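Local coordinates for 190aa long hypothetical protein (Pyrococcus horikoshii, PDB 2DDZ) that is of unknown function, belongs to the DUF366 family and assembles as a hexamer in the crystal, at the interface of chains A and B. Sequence-based numbering; all coordinates share one arbitrary frame. Chains: chain A/B, 190aa long hypothetical protein.

The interface of chains A and B. Residues chain A 82-83, 86-87, 179; chain B 82-83, 86-87.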
ATOM      1  N   LEU A  82     -10.851   3.976   3.570  1.00 31.28           N
ATOM      2  CA  LEU A  82     -11.600   4.744   2.571  1.00 28.18           C
ATOM      3  C   LEU A  82     -12.345   3.838   1.603  1.00 26.02           C
ATOM      4  O   LEU A  82     -13.491   4.107   1.228  1.00 28.32           O
ATOM      5  CB  LEU A  82     -10.657   5.675   1.796  1.00 34.43           C
ATOM      6  CG  LEU A  82     -10.200   6.867   2.644  1.00 46.82           C
ATOM      7  CD1 LEU A  82      -9.053   7.600   1.963  1.00 41.04           C
ATOM      8  CD2 LEU A  82     -11.402   7.799   2.882  1.00 34.39           C
ATOM      9  N   LEU A  83     -11.687   2.764   1.189  1.00 25.56           N
ATOM     10  CA  LEU A  83     -12.312   1.811   0.286  1.00 30.03           C
ATOM     11  C   LEU A  83     -13.494   1.151   1.007  1.00 27.55           C
ATOM     12  O   LEU A  83     -14.560   0.952   0.429  1.00 31.70           O
ATOM     13  CB  LEU A  83     -11.298   0.736  -0.135  1.00 25.05           C
ATOM     14  CG  LEU A  83     -11.887  -0.414  -0.946  1.00 26.02           C
ATOM     15  CD1 LEU A  83     -12.644   0.161  -2.127  1.00 24.54           C
ATOM     16  CD2 LEU A  83     -10.784  -1.374  -1.392  1.00 34.61           C
ATOM     17  N   SER A  86     -16.348   3.756   1.082  1.00 29.80           N
ATOM     18  CA  SER A  86     -16.944   4.035  -0.219  1.00 32.06           C
ATOM     19  C   SER A  86     -17.836   2.880  -0.636  1.00 33.51           C
ATOM     20  O   SER A  86     -18.963   3.071  -1.098  1.00 29.05           O
ATOM     21  CB  SER A  86     -15.853   4.239  -1.285  1.00 25.37           C
ATOM     22  OG  SER A  86     -15.057   5.371  -0.992  1.00 48.20           O
ATOM     23  N   LEU A  87     -17.309   1.676  -0.476  1.00 31.08           N
ATOM     24  CA  LEU A  87     -18.030   0.474  -0.843  1.00 30.88           C
ATOM     25  C   LEU A  87     -19.317   0.348  -0.030  1.00 24.44           C
ATOM     26  O   LEU A  87     -20.389   0.051  -0.575  1.00 24.31           O
ATOM     27  CB  LEU A  87     -17.123  -0.731  -0.622  1.00 34.97           C
ATOM     28  CG  LEU A  87     -17.369  -1.973  -1.473  1.00 42.08           C
ATOM     29  CD1 LEU A  87     -17.708  -1.596  -2.899  1.00 39.84           C
ATOM     30  CD2 LEU A  87     -16.117  -2.818  -1.432  1.00 45.93           C
ATOM     31  N   VAL A 179     -17.850  -3.630  -9.762  1.00 28.62           N
ATOM     32  CA  VAL A 179     -16.822  -2.756  -9.245  1.00 25.52           C
ATOM     33  C   VAL A 179     -15.471  -3.365  -9.612  1.00 36.86           C
ATOM     34  O   VAL A 179     -14.554  -2.677 -10.079  1.00 35.62           O
ATOM     35  CB  VAL A 179     -16.914  -2.608  -7.715  1.00 31.86           C
ATOM     36  CG1 VAL A 179     -15.575  -2.130  -7.177  1.00 20.14           C
ATOM     37  CG2 VAL A 179     -18.029  -1.602  -7.337  1.00 24.04           C
TER
ATOM     38  N   LEU B  82      -9.562  -0.384  -7.391  1.00 31.02           N
ATOM     39  CA  LEU B  82     -10.820  -0.831  -6.788  1.00 31.31           C
ATOM     40  C   LEU B  82     -11.518   0.354  -6.105  1.00 27.26           C
ATOM     41  O   LEU B  82     -12.742   0.499  -6.163  1.00 32.37           O
ATOM     42  CB  LEU B  82     -10.561  -1.958  -5.781  1.00 29.27           C
ATOM     43  CG  LEU B  82     -10.419  -3.340  -6.424  1.00 39.83           C
ATOM     44  CD1 LEU B  82      -9.852  -4.341  -5.428  1.00 32.77           C
ATOM     45  CD2 LEU B  82     -11.778  -3.792  -6.941  1.00 39.20           C
ATOM     46  N   LEU B  83     -10.722   1.214  -5.482  1.00 30.40           N
ATOM     47  CA  LEU B  83     -11.258   2.388  -4.811  1.00 30.54           C
ATOM     48  C   LEU B  83     -11.783   3.397  -5.829  1.00 30.16           C
ATOM     49  O   LEU B  83     -12.830   4.016  -5.629  1.00 35.67           O
ATOM     50  CB  LEU B  83     -10.172   3.037  -3.954  1.00 31.29           C
ATOM     51  CG  LEU B  83     -10.535   4.359  -3.273  1.00 34.50           C
ATOM     52  CD1 LEU B  83     -11.866   4.225  -2.555  1.00 19.58           C
ATOM     53  CD2 LEU B  83      -9.435   4.748  -2.311  1.00 28.87           C
ATOM     54  N   SER B  86     -15.139   1.887  -7.092  1.00 25.83           N
ATOM     55  CA  SER B  86     -16.264   1.946  -6.170  1.00 35.17           C
ATOM     56  C   SER B  86     -16.731   3.392  -5.929  1.00 28.77           C
ATOM     57  O   SER B  86     -17.927   3.695  -5.959  1.00 31.73           O
ATOM     58  CB  SER B  86     -15.882   1.276  -4.844  1.00 31.23           C
ATOM     59  OG  SER B  86     -14.706   1.855  -4.329  1.00 49.06           O
ATOM     60  N   LEU B  87     -15.776   4.285  -5.696  1.00 39.26           N
ATOM     61  CA  LEU B  87     -16.090   5.685  -5.444  1.00 32.14           C
ATOM     62  C   LEU B  87     -16.826   6.266  -6.647  1.00 31.84           C
ATOM     63  O   LEU B  87     -17.761   7.065  -6.518  1.00 28.09           O
ATOM     64  CB  LEU B  87     -14.801   6.464  -5.182  1.00 44.65           C
ATOM     65  CG  LEU B  87     -14.945   7.881  -4.633  1.00 50.92           C
ATOM     66  CD1 LEU B  87     -15.753   7.889  -3.346  1.00 41.27           C
ATOM     67  CD2 LEU B  87     -13.571   8.415  -4.386  1.00 59.26           C
TER
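Two copies of one helix, 81-100 in chain A and 81-101 in chain B, meet across a local two-fold through A:Leu83, A:Ser86 and their twins B:Leu83 and B:Ser86, in a DUF366-family protein deposited as a hexamer. This part of the two-fold interface is a helix-to-helix patch of leucine methyls laid against serines, and no polar atom of one chain bonds to the other. A:Leu83 reaches over the partner helix with CD1, 3.8 Å from the backbone CA of B:Leu83. The same methyl touches the hydroxyl of B:Ser86, with CD1 to OG at 3.5 Å. B:Leu83 returns the contact with its own CD1, which reaches the CA of A:Leu83 and lies 3.7 Å from A:Ser86 OG. A second methyl, CD1 of B:Leu87, comes to 3.5 Å from A:Ser86 OG, and CD1 of A:Leu87 packs on CB of B:Ser86.

The two serines break the symmetry by their rotation. A:Ser86 holds OG anti to its carbonyl carbon (chi1 -63°), and the hydroxyl bonds to the carbonyl O of A:Leu82 one turn earlier, OG to O 3.0 Å, from above the carbonyl plane. B:Ser86 puts OG between the backbone N and the carbonyl carbon (chi1 54°). From there it bonds to two carbonyls of its own helix: B:Leu82 O, approached with a modest tilt from the carbonyl plane, and B:Leu83 O, met at a C=O...OG angle of 103° and well above the plane. Each hydroxyl therefore bonds within its own helix, A:Ser86 OG while facing CD1 of B:Leu83 and of B:Leu87, B:Ser86 OG while facing CD1 of A:Leu83.

Beside this pairing, A:Val179 of helix 161-182 brings CG1 to 4.0 Å from B:Leu82 O and near the backbone N of B:Ser86, while CG2 faces the CA of B:Ser86, so that the valine methyls lie against the backbone of the chain B helix.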